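Local coordinates for protein carbamate kinase (Mycoplasma penetrans, PDB 4AXS) that probably catalyses the reversible transfer of a phosphoryl group between ATP and carbamate, yielding ATP from carbamoyl phosphate at the end of arginine breakdown, at residues E63-H68 / Q198-G203; G71-M76 / Q104-Y109; T113-E118 / V205-G210; L129-Q134 / D194-N199. One frame throughout, in Å; residues are numbered along the deposited sequence.

Contact 1: E63-H68 / Q198-G203; sequences EVIVGH and QNVNNG
Ile65 on strand 64-68 and Val200 on the last turns of helix 193-201 carry this small, buried contact, in which only 136 Å² of surface is shared. Read along the helix, Gln198 serves its own end of the segment: its carbonyl O accepts Asn202 N at 2.9 Å, which closes the final turn. Asn199, next in line, has its hydrogen-bond partner in Asn199 of the second subunit. Val200 then points toward the strand. With CG1 trans to the backbone N (chi1 -180°), the valine sets that methyl against the isoleucine. Val200 CG1 lies 3.7 Å from Ile65 CD1. Val200 CG2 stands 4.0 Å from Ile65 CG1. Both methyls therefore approach the ethyl arm from one side, CG1 along CG1-CD1 and CG2 at CG1 alone, and the two side chains meet at about a right angle. The carbonyl of Val200 also has a neighbour, Glu63 OE2 at 3.7 Å; both atoms are acceptors, and the carboxylate is held instead by a salt bridge to Arg26, against which the side chains of Val200 and Asn201 also rest. Past Asn201 the chain leaves helical geometry at Asn202, and at Gly203 the CA comes within 7.2 Å of the Glu63 CA. Because strand 205-207 follows at once and pairs with Val66 through Cys206 and Val208, the helix lies across the edge where two sheet portions join: a helix-on-sheet layer of the alpha/beta/alpha sandwich of the amino acid kinase fold.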
loop_
_atom_site.group_PDB
_atom_site.type_symbol
_atom_site.label_atom_id
_atom_site.label_comp_id
_atom_site.label_asym_id
_atom_site.label_seq_id
_atom_site.Cartn_x
_atom_site.Cartn_y
_atom_site.Cartn_z
ATOM N N GLU A 63 -17.116 -14.839 -3.778
ATOM C CA GLU A 63 -16.413 -13.620 -3.408
ATOM C C GLU A 63 -15.113 -14.027 -2.723
ATOM O O GLU A 63 -15.145 -14.671 -1.681
ATOM C CB GLU A 63 -17.248 -12.790 -2.425
ATOM C CG GLU A 63 -18.689 -12.500 -2.853
ATOM C CD GLU A 63 -19.614 -12.330 -1.654
ATOM O OE1 GLU A 63 -20.008 -13.365 -1.059
ATOM O OE2 GLU A 63 -19.934 -11.175 -1.293
ATOM N N VAL A 64 -13.973 -13.665 -3.307
ATOM C CA VAL A 64 -12.675 -13.976 -2.711
ATOM C C VAL A 64 -12.026 -12.732 -2.123
ATOM O O VAL A 64 -11.623 -11.821 -2.851
ATOM C CB VAL A 64 -11.688 -14.618 -3.726
ATOM C CG1 VAL A 64 -10.377 -14.995 -3.037
ATOM C CG2 VAL A 64 -12.306 -15.836 -4.404
ATOM N N ILE A 65 -11.942 -12.699 -0.799
ATOM C CA ILE A 65 -11.170 -11.693 -0.089
ATOM C C ILE A 65 -9.742 -12.215 0.040
ATOM O O ILE A 65 -9.522 -13.324 0.516
ATOM C CB ILE A 65 -11.739 -11.466 1.305
ATOM C CG1 ILE A 65 -13.168 -10.918 1.215
ATOM C CG2 ILE A 65 -10.846 -10.512 2.094
ATOM C CD1 ILE A 65 -14.205 -11.888 0.693
ATOM N N VAL A 66 -8.764 -11.428 -0.397
ATOM C CA VAL A 66 -7.393 -11.934 -0.450
ATOM C C VAL A 66 -6.454 -11.331 0.595
ATOM O O VAL A 66 -6.564 -10.149 0.933
ATOM C CB VAL A 66 -6.799 -11.777 -1.854
ATOM C CG1 VAL A 66 -5.427 -12.406 -1.908
ATOM C CG2 VAL A 66 -7.718 -12.423 -2.874
ATOM N N GLY A 67 -5.539 -12.160 1.100
ATOM C CA GLY A 67 -4.588 -11.765 2.126
ATOM C C GLY A 67 -3.275 -12.508 1.966
ATOM O O GLY A 67 -3.187 -13.434 1.169
ATOM N N HIS A 68 -2.249 -12.104 2.713
ATOM C CA HIS A 68 -0.913 -12.678 2.553
ATOM C C HIS A 68 -0.008 -12.356 3.729
ATOM O O HIS A 68 -0.192 -11.343 4.405
ATOM C CB HIS A 68 -0.254 -12.163 1.272
ATOM C CG HIS A 68 0.089 -10.704 1.317
ATOM N ND1 HIS A 68 1.265 -10.231 1.860
ATOM C CD2 HIS A 68 -0.591 -9.616 0.887
ATOM C CE1 HIS A 68 1.286 -8.915 1.781
ATOM N NE2 HIS A 68 0.174 -8.517 1.189
ATOM N N GLN A 198 -17.554 -3.109 2.865
ATOM C CA GLN A 198 -18.410 -2.583 1.809
ATOM C C GLN A 198 -17.860 -2.824 0.401
ATOM O O GLN A 198 -18.602 -3.238 -0.486
ATOM C CB GLN A 198 -18.705 -1.105 2.017
ATOM C CG GLN A 198 -19.862 -0.606 1.178
ATOM C CD GLN A 198 -20.799 0.287 1.975
ATOM O OE1 GLN A 198 -21.381 -0.147 2.975
ATOM N NE2 GLN A 198 -20.944 1.546 1.543
ATOM N N ASN A 199 -16.573 -2.573 0.180
ATOM C CA ASN A 199 -15.997 -2.906 -1.118
ATOM C C ASN A 199 -16.196 -4.386 -1.458
ATOM O O ASN A 199 -16.373 -4.750 -2.621
ATOM C CB ASN A 199 -14.516 -2.525 -1.182
ATOM C CG ASN A 199 -14.304 -1.022 -1.312
ATOM O OD1 ASN A 199 -13.726 -0.387 -0.432
ATOM N ND2 ASN A 199 -14.773 -0.451 -2.411
ATOM N N VAL A 200 -16.166 -5.232 -0.433
ATOM C CA VAL A 200 -16.423 -6.663 -0.595
ATOM C C VAL A 200 -17.894 -6.933 -0.889
ATOM O O VAL A 200 -18.235 -7.917 -1.541
ATOM C CB VAL A 200 -16.072 -7.451 0.664
ATOM C CG1 VAL A 200 -16.354 -8.918 0.439
ATOM C CG2 VAL A 200 -14.619 -7.229 1.044
ATOM N N ASN A 201 -18.758 -6.053 -0.390
ATOM C CA ASN A 201 -20.179 -6.124 -0.687
ATOM C C ASN A 201 -20.408 -5.858 -2.164
ATOM O O ASN A 201 -21.138 -6.587 -2.830
ATOM C CB ASN A 201 -20.951 -5.132 0.173
ATOM C CG ASN A 201 -20.943 -5.507 1.639
ATOM O OD1 ASN A 201 -20.952 -4.636 2.505
ATOM N ND2 ASN A 201 -20.917 -6.812 1.928
ATOM N N ASN A 202 -19.775 -4.812 -2.680
ATOM C CA ASN A 202 -19.660 -4.680 -4.121
ATOM C C ASN A 202 -18.901 -5.923 -4.568
ATOM O O ASN A 202 -18.476 -6.724 -3.740
ATOM C CB ASN A 202 -18.873 -3.434 -4.503
ATOM C CG ASN A 202 -19.384 -2.173 -3.825
ATOM O OD1 ASN A 202 -19.060 -1.055 -4.246
ATOM N ND2 ASN A 202 -20.170 -2.339 -2.771
ATOM N N GLY A 203 -18.710 -6.099 -5.863
ATOM C CA GLY A 203 -17.962 -7.256 -6.319
ATOM C C GLY A 203 -16.470 -6.991 -6.384
ATOM O O GLY A 203 -15.768 -7.544 -7.230
#

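Contact 2: G71-M76 / Q104-Y109; sequences GPQVGM and QGYIGY. With SO4 (sulfate ion), chain B.
Met76 N donates to Pro72 O at 2.9 Å, a regular helical bond, and this turn brings Met76 and Gln73, three residues apart, onto the face of helix 71-83 that looks at Tyr106 and Ile107. The short axes approach to 10.2 Å at 129°, far from parallel, and four side chains carry the contact. Tyr106 has its CG trans to the backbone N (chi1 163°), which swings the ring out toward the other helix. Met76 reaches it across at about a right angle: its chain bends at the last torsion and brings CE to 3.5 Å from Tyr106 CE2, an oblique approach to the ring. Gln73 CG is 4.0 Å from the same CE2 atom. The glutamine also bridges to Ile107, whose CD1 lies 3.7 Å from Gln73 CB, again with the chains crossing. A bend at chi2 (65°) turns the amide away from these carbons, and Gln73 NE2 is bonded to Gly33 O. One side chain, Gln73, thus offers aliphatic carbons to one neighbour and a polar end to another. At the start of helix 71-83, Gly71 N makes a weak 3.5 Å bond to sulfate O1; Gly33 N and Lys232 NZ also hold this ion, which probably comes from the crystallisation liquor and may mark where a phosphate group binds. The second subunit also packs here, its Phe81 on Met76 and its Met102 on Tyr106. Helix 40-46 closes the pair from another side, with Gln43 touching Gln73, Tyr106 and Ile107, and Val74 packs back onto helix 96-121 through Phe96, Ala99 and Ser103.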
loop_
_atom_site.group_PDB
_atom_site.type_symbol
_atom_site.label_atom_id
_atom_site.label_comp_id
_atom_site.label_asym_id
_atom_site.label_seq_id
_atom_site.Cartn_x
_atom_site.Cartn_y
_atom_site.Cartn_z
ATOM N N GLY A 71 6.680 -12.598 6.243
ATOM C CA GLY A 71 7.855 -12.935 7.022
ATOM C C GLY A 71 9.140 -12.643 6.273
ATOM O O GLY A 71 9.949 -11.820 6.702
ATOM N N PRO A 72 9.347 -13.321 5.141
ATOM C CA PRO A 72 10.592 -13.113 4.402
ATOM C C PRO A 72 10.711 -11.692 3.805
ATOM O O PRO A 72 11.785 -11.089 3.845
ATOM C CB PRO A 72 10.515 -14.163 3.278
ATOM C CG PRO A 72 9.489 -15.160 3.720
ATOM C CD PRO A 72 8.513 -14.383 4.549
ATOM N N GLN A 73 9.626 -11.158 3.257
ATOM C CA GLN A 73 9.729 -9.909 2.507
ATOM C C GLN A 73 10.048 -8.750 3.421
ATOM O O GLN A 73 10.837 -7.883 3.059
ATOM C CB GLN A 73 8.453 -9.625 1.709
ATOM C CG GLN A 73 8.113 -10.702 0.681
ATOM C CD GLN A 73 7.782 -12.064 1.314
ATOM O OE1 GLN A 73 7.413 -12.154 2.495
ATOM N NE2 GLN A 73 7.910 -13.121 0.521
ATOM N N VAL A 74 9.439 -8.733 4.605
ATOM C CA VAL A 74 9.656 -7.630 5.527
ATOM C C VAL A 74 11.058 -7.728 6.099
ATOM O O VAL A 74 11.749 -6.721 6.243
ATOM C CB VAL A 74 8.583 -7.544 6.649
ATOM C CG1 VAL A 74 8.720 -8.706 7.652
ATOM C CG2 VAL A 74 8.681 -6.211 7.363
ATOM N N GLY A 75 11.486 -8.945 6.400
ATOM C CA GLY A 75 12.860 -9.187 6.793
ATOM C C GLY A 75 13.882 -8.723 5.763
ATOM O O GLY A 75 14.877 -8.115 6.123
ATOM N N MET A 76 13.668 -9.000 4.497
ATOM C CA MET A 76 14.611 -8.607 3.482
ATOM C C MET A 76 14.776 -7.127 3.406
ATOM O O MET A 76 15.844 -6.630 3.115
ATOM C CB MET A 76 14.160 -9.082 2.122
ATOM C CG MET A 76 14.488 -8.140 0.996
ATOM S SD MET A 76 13.998 -8.830 -0.583
ATOM C CE MET A 76 12.640 -7.762 -0.973
ATOM N N GLN A 104 4.124 -4.339 2.496
ATOM C CA GLN A 104 2.763 -4.392 1.957
ATOM C C GLN A 104 2.669 -3.838 0.538
ATOM O O GLN A 104 2.028 -4.435 -0.326
ATOM C CB GLN A 104 1.782 -3.641 2.858
ATOM C CG GLN A 104 1.387 -4.403 4.115
ATOM C CD GLN A 104 0.325 -3.696 4.926
ATOM O OE1 GLN A 104 -0.751 -3.389 4.433
ATOM N NE2 GLN A 104 0.614 -3.467 6.188
ATOM N N GLY A 105 3.314 -2.699 0.297
ATOM C CA GLY A 105 3.257 -2.074 -1.007
ATOM C C GLY A 105 4.141 -2.798 -1.997
ATOM O O GLY A 105 3.904 -2.782 -3.218
ATOM N N TYR A 106 5.176 -3.443 -1.473
ATOM C CA TYR A 106 6.020 -4.265 -2.321
ATOM C C TYR A 106 5.201 -5.479 -2.769
ATOM O O TYR A 106 5.072 -5.748 -3.964
ATOM C CB TYR A 106 7.298 -4.647 -1.578
ATOM C CG TYR A 106 8.077 -5.803 -2.176
ATOM C CD1 TYR A 106 8.377 -5.835 -3.535
ATOM C CD2 TYR A 106 8.533 -6.856 -1.366
ATOM C CE1 TYR A 106 9.096 -6.887 -4.082
ATOM C CE2 TYR A 106 9.251 -7.902 -1.900
ATOM C CZ TYR A 106 9.530 -7.913 -3.263
ATOM O OH TYR A 106 10.244 -8.955 -3.812
ATOM N N ILE A 107 4.586 -6.172 -1.825
ATOM C CA ILE A 107 3.806 -7.342 -2.187
ATOM C C ILE A 107 2.477 -6.992 -2.866
ATOM O O ILE A 107 2.052 -7.671 -3.801
ATOM C CB ILE A 107 3.550 -8.254 -0.960
ATOM C CG1 ILE A 107 4.881 -8.743 -0.371
ATOM C CG2 ILE A 107 2.665 -9.429 -1.352
ATOM C CD1 ILE A 107 4.844 -8.969 1.116
ATOM N N GLY A 108 1.815 -5.941 -2.393
ATOM C CA GLY A 108 0.510 -5.604 -2.928
ATOM C C GLY A 108 0.613 -5.293 -4.407
ATOM O O GLY A 108 -0.286 -5.578 -5.199
ATOM N N TYR A 109 1.738 -4.707 -4.781
ATOM C CA TYR A 109 2.006 -4.424 -6.172
ATOM C C TYR A 109 1.999 -5.699 -7.021
ATOM O O TYR A 109 1.289 -5.780 -8.038
ATOM C CB TYR A 109 3.328 -3.666 -6.295
ATOM C CG TYR A 109 3.959 -3.712 -7.658
ATOM C CD1 TYR A 109 3.219 -3.440 -8.804
ATOM C CD2 TYR A 109 5.307 -3.996 -7.800
ATOM C CE1 TYR A 109 3.814 -3.467 -10.066
ATOM C CE2 TYR A 109 5.908 -4.022 -9.041
ATOM C CZ TYR A 109 5.162 -3.761 -10.166
ATOM O OH TYR A 109 5.773 -3.802 -11.390
HETATM S S SO4 B . 4.218 -15.906 7.127
HETATM O O1 SO4 B . 4.615 -14.774 7.966
HETATM O O2 SO4 B . 3.991 -15.374 5.785
HETATM O O3 SO4 B . 5.257 -16.942 7.051
HETATM O O4 SO4 B . 3.020 -16.565 7.669
#

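Contact 3: T113-E118 / V205-G210; sequences TAISNE and VCIVGG
Ile115 alone represents helix 96-121 here, set against Val205 and Ile207 of strand 205-207. Its CB points toward the strand and divides the contact between two branches. The short one, CG2, meets the end of Ile207: its distance to Ile207 CD1 is 4.2 Å, a loose van der Waals touch, and the two chains run alongside in opposite senses. The long branch leaves with CG1 trans to the backbone N (chi1 173°) and continues extended through CG1, so that CD1 is driven outward toward Val205. There the two chains reach tip to tip, and CD1 comes up to Val205 CG2; the modelled separation is too short to be trusted, and only the neighbourhood of these methyls is secure. The backbones stay well apart, 9.0 Å between the Ile115 CA and the Val205 CA, as expected for a helix stacked on a strand through intervening side chains. Val205 and Ile207, two residues apart, turn to this helix, whereas Cys206 between them turns to Asn199 and Val200 of helix 193-201. Val128 and Ile54 also touch Ile115, adding strand 128-130 and helix 48-59 to the same apolar layer. With helices on both sides of a strand that pairs with Leu129 and Val66, this is the alpha/beta/alpha sandwich of the amino acid kinase fold.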
loop_
_atom_site.group_PDB
_atom_site.type_symbol
_atom_site.label_atom_id
_atom_site.label_comp_id
_atom_site.label_asym_id
_atom_site.label_seq_id
_atom_site.Cartn_x
_atom_site.Cartn_y
_atom_site.Cartn_z
ATOM N N THR A 113 -1.169 -6.666 -9.816
ATOM C CA THR A 113 -1.031 -6.978 -11.231
ATOM C C THR A 113 -1.598 -8.370 -11.504
ATOM O O THR A 113 -2.560 -8.534 -12.264
ATOM C CB THR A 113 0.436 -6.980 -11.690
ATOM O OG1 THR A 113 1.005 -5.679 -11.527
ATOM C CG2 THR A 113 0.526 -7.365 -13.148
ATOM N N ALA A 114 -0.996 -9.366 -10.853
ATOM C CA ALA A 114 -1.236 -10.764 -11.175
ATOM C C ALA A 114 -2.707 -11.151 -11.121
ATOM O O ALA A 114 -3.217 -11.832 -12.020
ATOM C CB ALA A 114 -0.417 -11.649 -10.273
ATOM N N ILE A 115 -3.400 -10.718 -10.079
ATOM C CA ILE A 115 -4.776 -11.160 -9.913
ATOM C C ILE A 115 -5.688 -10.390 -10.859
ATOM O O ILE A 115 -6.681 -10.925 -11.358
ATOM C CB ILE A 115 -5.256 -11.039 -8.459
ATOM C CG1 ILE A 115 -6.743 -11.356 -8.370
ATOM C CG2 ILE A 115 -5.011 -9.630 -7.941
ATOM C CD1 ILE A 115 -7.338 -11.016 -7.038
ATOM N N SER A 116 -5.350 -9.129 -11.097
ATOM C CA SER A 116 -6.006 -8.354 -12.140
ATOM C C SER A 116 -5.778 -9.087 -13.460
ATOM O O SER A 116 -6.721 -9.371 -14.202
ATOM C CB SER A 116 -5.419 -6.936 -12.210
ATOM O OG SER A 116 -6.053 -6.044 -11.300
ATOM N N ASN A 117 -4.518 -9.408 -13.735
ATOM C CA ASN A 117 -4.156 -10.077 -14.972
ATOM C C ASN A 117 -4.942 -11.371 -15.190
ATOM O O ASN A 117 -5.544 -11.561 -16.250
ATOM C CB ASN A 117 -2.657 -10.349 -15.011
ATOM C CG ASN A 117 -1.881 -9.209 -15.623
ATOM O OD1 ASN A 117 -2.462 -8.200 -16.032
ATOM N ND2 ASN A 117 -0.559 -9.360 -15.703
ATOM N N GLU A 118 -4.943 -12.251 -14.187
ATOM C CA GLU A 118 -5.653 -13.523 -14.293
ATOM C C GLU A 118 -7.147 -13.338 -14.541
ATOM O O GLU A 118 -7.728 -14.028 -15.373
ATOM C CB GLU A 118 -5.438 -14.390 -13.047
ATOM C CG GLU A 118 -4.005 -14.835 -12.831
ATOM C CD GLU A 118 -3.435 -15.556 -14.032
ATOM O OE1 GLU A 118 -4.222 -16.211 -14.745
ATOM O OE2 GLU A 118 -2.206 -15.465 -14.266
ATOM N N VAL A 205 -12.739 -7.399 -5.619
ATOM C CA VAL A 205 -11.795 -8.353 -5.045
ATOM C C VAL A 205 -10.699 -7.607 -4.270
ATOM O O VAL A 205 -9.793 -7.016 -4.861
ATOM C CB VAL A 205 -11.199 -9.286 -6.118
ATOM C CG1 VAL A 205 -10.827 -8.502 -7.342
ATOM C CG2 VAL A 205 -9.996 -10.045 -5.573
ATOM N N CYS A 206 -10.806 -7.660 -2.943
ATOM C CA CYS A 206 -10.045 -6.822 -2.026
ATOM C C CYS A 206 -8.876 -7.533 -1.364
ATOM O O CYS A 206 -9.057 -8.551 -0.710
ATOM C CB CYS A 206 -10.958 -6.343 -0.903
ATOM S SG CYS A 206 -12.481 -5.580 -1.424
ATOM N N ILE A 207 -7.684 -6.955 -1.485
ATOM C CA ILE A 207 -6.499 -7.505 -0.838
ATOM C C ILE A 207 -6.201 -6.721 0.429
ATOM O O ILE A 207 -5.978 -5.511 0.381
ATOM C CB ILE A 207 -5.282 -7.488 -1.772
ATOM C CG1 ILE A 207 -5.664 -8.042 -3.147
ATOM C CG2 ILE A 207 -4.134 -8.269 -1.160
ATOM C CD1 ILE A 207 -4.579 -7.896 -4.189
ATOM N N VAL A 208 -6.212 -7.420 1.561
ATOM C CA VAL A 208 -6.019 -6.790 2.862
ATOM C C VAL A 208 -5.198 -7.649 3.814
ATOM O O VAL A 208 -4.879 -8.813 3.519
ATOM C CB VAL A 208 -7.354 -6.512 3.546
ATOM C CG1 VAL A 208 -8.112 -5.422 2.813
ATOM C CG2 VAL A 208 -8.173 -7.786 3.625
ATOM N N GLY A 209 -4.871 -7.073 4.968
ATOM C CA GLY A 209 -4.123 -7.781 6.000
ATOM C C GLY A 209 -2.761 -8.263 5.528
ATOM O O GLY A 209 -2.295 -9.340 5.938
ATOM N N GLY A 210 -2.122 -7.473 4.660
ATOM C CA GLY A 210 -0.795 -7.804 4.166
ATOM C C GLY A 210 0.168 -7.957 5.328
ATOM O O GLY A 210 0.278 -7.061 6.156
#

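Contact 4: L129-Q134 / D194-N199; sequences LYFLTQ and DAIKQN
Phe131 and Asn199 meet ring edge to amide, in a helix-on-strand packing of the amino acid kinase fold that lies at the dimer interface. Asn199 OD1 sits near the plane of the ring, 3.4 Å from Phe131 CZ and 3.8 Å from Phe131 CE2, so the carbonyl oxygen faces the ring's rim of C-H groups; ring and amide planes are 35° apart. Ile196, one turn earlier on helix 193-201, comes obliquely to the neighbouring CE1-CD1 side of the ring, its CG2 4.0 Å from Phe131 CE1. Leu129 completes the first shell from the strand, crossing Asn199 at about a right angle. Ile196 and Asn199, three residues apart, fall on one face of the helix; the turn is closed by Asn199 N to Ala195 O at 3.1 Å. On the other side, Phe131 and Leu129 are two residues apart in the strand region, and backbone bonds to Ile207 and Val205 tie them to strand 205-207. Phe131 takes chi1 -54°, with CG trans to the carbonyl carbon, which carries the ring toward the helix. A further shell comes from the second subunit: Phe131 of that chain meets this ring at about 50°, and Asn199 OD1 is hydrogen-bonded to ND2 of Asn199 there. The polar bonding of the amide thus runs across the dimer, with its oxygen partnered beside the ring; next to it, Asn199 ND2 lies 3.9 Å from Leu129 CD2.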
loop_
_atom_site.group_PDB
_atom_site.type_symbol
_atom_site.label_atom_id
_atom_site.label_comp_id
_atom_site.label_asym_id
_atom_site.label_seq_id
_atom_site.Cartn_x
_atom_site.Cartn_y
_atom_site.Cartn_z
ATOM N N LEU A 129 -8.460 -4.478 -5.551
ATOM C CA LEU A 129 -7.973 -3.423 -4.658
ATOM C C LEU A 129 -6.918 -3.933 -3.660
ATOM O O LEU A 129 -6.962 -5.085 -3.257
ATOM C CB LEU A 129 -9.148 -2.835 -3.876
ATOM C CG LEU A 129 -9.965 -1.679 -4.464
ATOM C CD1 LEU A 129 -9.843 -1.622 -5.974
ATOM C CD2 LEU A 129 -11.432 -1.781 -4.028
ATOM N N TYR A 130 -5.972 -3.074 -3.272
ATOM C CA TYR A 130 -5.027 -3.382 -2.197
ATOM C C TYR A 130 -5.051 -2.277 -1.167
ATOM O O TYR A 130 -4.532 -1.191 -1.415
ATOM C CB TYR A 130 -3.576 -3.576 -2.682
ATOM C CG TYR A 130 -2.690 -4.165 -1.593
ATOM C CD1 TYR A 130 -2.190 -3.370 -0.556
ATOM C CD2 TYR A 130 -2.396 -5.525 -1.574
ATOM C CE1 TYR A 130 -1.416 -3.910 0.453
ATOM C CE2 TYR A 130 -1.615 -6.088 -0.573
ATOM C CZ TYR A 130 -1.133 -5.287 0.441
ATOM O OH TYR A 130 -0.361 -5.866 1.425
ATOM N N PHE A 131 -5.649 -2.552 -0.014
ATOM C CA PHE A 131 -5.664 -1.597 1.083
ATOM C C PHE A 131 -4.440 -1.765 1.973
ATOM O O PHE A 131 -4.215 -2.824 2.557
ATOM C CB PHE A 131 -6.919 -1.757 1.939
ATOM C CG PHE A 131 -8.192 -1.686 1.168
ATOM C CD1 PHE A 131 -8.755 -2.832 0.628
ATOM C CD2 PHE A 131 -8.841 -0.477 0.982
ATOM C CE1 PHE A 131 -9.935 -2.773 -0.093
ATOM C CE2 PHE A 131 -10.028 -0.414 0.262
ATOM C CZ PHE A 131 -10.572 -1.568 -0.272
ATOM N N LEU A 132 -3.652 -0.713 2.089
ATOM C CA LEU A 132 -2.640 -0.670 3.122
ATOM C C LEU A 132 -3.362 -0.948 4.453
ATOM O O LEU A 132 -4.402 -0.341 4.723
ATOM C CB LEU A 132 -1.977 0.710 3.104
ATOM C CG LEU A 132 -0.697 0.977 3.898
ATOM C CD1 LEU A 132 -1.012 1.840 5.104
ATOM C CD2 LEU A 132 0.030 -0.308 4.320
ATOM N N THR A 133 -2.835 -1.866 5.268
ATOM C CA THR A 133 -3.545 -2.319 6.468
ATOM C C THR A 133 -2.878 -2.028 7.820
ATOM O O THR A 133 -1.753 -2.453 8.091
ATOM C CB THR A 133 -3.857 -3.841 6.394
ATOM O OG1 THR A 133 -4.593 -4.128 5.197
ATOM C CG2 THR A 133 -4.656 -4.317 7.638
ATOM N N GLN A 134 -3.595 -1.311 8.678
ATOM C CA GLN A 134 -3.173 -1.143 10.065
ATOM C C GLN A 134 -4.086 -1.959 10.980
ATOM O O GLN A 134 -5.316 -1.813 10.959
ATOM C CB GLN A 134 -3.135 0.336 10.477
ATOM C CG GLN A 134 -1.795 1.017 10.178
ATOM C CD GLN A 134 -1.732 2.481 10.635
ATOM O OE1 GLN A 134 -2.133 3.385 9.911
ATOM N NE2 GLN A 134 -1.215 2.709 11.836
ATOM N N ASP A 194 -14.788 -1.200 8.163
ATOM C CA ASP A 194 -16.083 -0.696 7.742
ATOM C C ASP A 194 -16.135 -0.497 6.231
ATOM O O ASP A 194 -16.989 -1.080 5.559
ATOM C CB ASP A 194 -16.436 0.582 8.495
ATOM C CG ASP A 194 -17.208 0.295 9.762
ATOM O OD1 ASP A 194 -17.949 -0.704 9.755
ATOM O OD2 ASP A 194 -17.070 1.035 10.762
ATOM N N ALA A 195 -15.201 0.287 5.702
ATOM C CA ALA A 195 -15.144 0.563 4.267
ATOM C C ALA A 195 -14.686 -0.635 3.452
ATOM O O ALA A 195 -15.128 -0.835 2.317
ATOM C CB ALA A 195 -14.246 1.774 3.983
ATOM N N ILE A 196 -13.799 -1.436 4.034
ATOM C CA ILE A 196 -13.331 -2.629 3.356
ATOM C C ILE A 196 -14.465 -3.630 3.143
ATOM O O ILE A 196 -14.619 -4.171 2.052
ATOM C CB ILE A 196 -12.196 -3.329 4.117
ATOM C CG1 ILE A 196 -11.158 -2.327 4.605
ATOM C CG2 ILE A 196 -11.516 -4.357 3.224
ATOM C CD1 ILE A 196 -10.091 -2.979 5.473
ATOM N N LYS A 197 -15.262 -3.887 4.173
ATOM C CA LYS A 197 -16.338 -4.863 4.011
ATOM C C LYS A 197 -17.308 -4.409 2.933
ATOM O O LYS A 197 -17.808 -5.219 2.158
ATOM C CB LYS A 197 -17.071 -5.156 5.333
ATOM C CG LYS A 197 -17.759 -6.548 5.374
ATOM C CD LYS A 197 -19.270 -6.475 5.140
ATOM C CE LYS A 197 -20.023 -6.427 6.467
ATOM N NZ LYS A 197 -19.351 -5.560 7.488
ATOM N N GLN A 198 -17.554 -3.109 2.865
ATOM C CA GLN A 198 -18.410 -2.583 1.809
ATOM C C GLN A 198 -17.860 -2.824 0.401
ATOM O O GLN A 198 -18.602 -3.238 -0.486
ATOM C CB GLN A 198 -18.705 -1.105 2.017
ATOM C CG GLN A 198 -19.862 -0.606 1.178
ATOM C CD GLN A 198 -20.799 0.287 1.975
ATOM O OE1 GLN A 198 -21.381 -0.147 2.975
ATOM N NE2 GLN A 198 -20.944 1.546 1.543
ATOM N N ASN A 199 -16.573 -2.573 0.180
ATOM C CA ASN A 199 -15.997 -2.906 -1.118
ATOM C C ASN A 199 -16.196 -4.386 -1.458
ATOM O O ASN A 199 -16.373 -4.750 -2.621
ATOM C CB ASN A 199 -14.516 -2.525 -1.182
ATOM C CG ASN A 199 -14.304 -1.022 -1.312
ATOM O OD1 ASN A 199 -13.726 -0.387 -0.432
ATOM N ND2 ASN A 199 -14.773 -0.451 -2.411
#

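How the contacts relate
The four contacts fall within one amino acid kinase fold. Contacts 1, 3 and 4 cluster, with centres 8 to 12 Å apart: contacts 1 and 4 both use helix 193-201 and share Gln198 and Asn199, while contacts 3 and 4 lie on the neighbouring strands 128-130 and 205-207. Contact 2 stands farther off, 14 to 21 Å from the others, but shares helix 96-121 with contact 3. Along the chain, contact 2 closes before contacts 3 and 4 open, and contact 1 brackets it. Strand 205-207 lies between 64-68 and 128-130, with helices on both sides, and because all four contacts also touch the second subunit, core and dimer interface share elements.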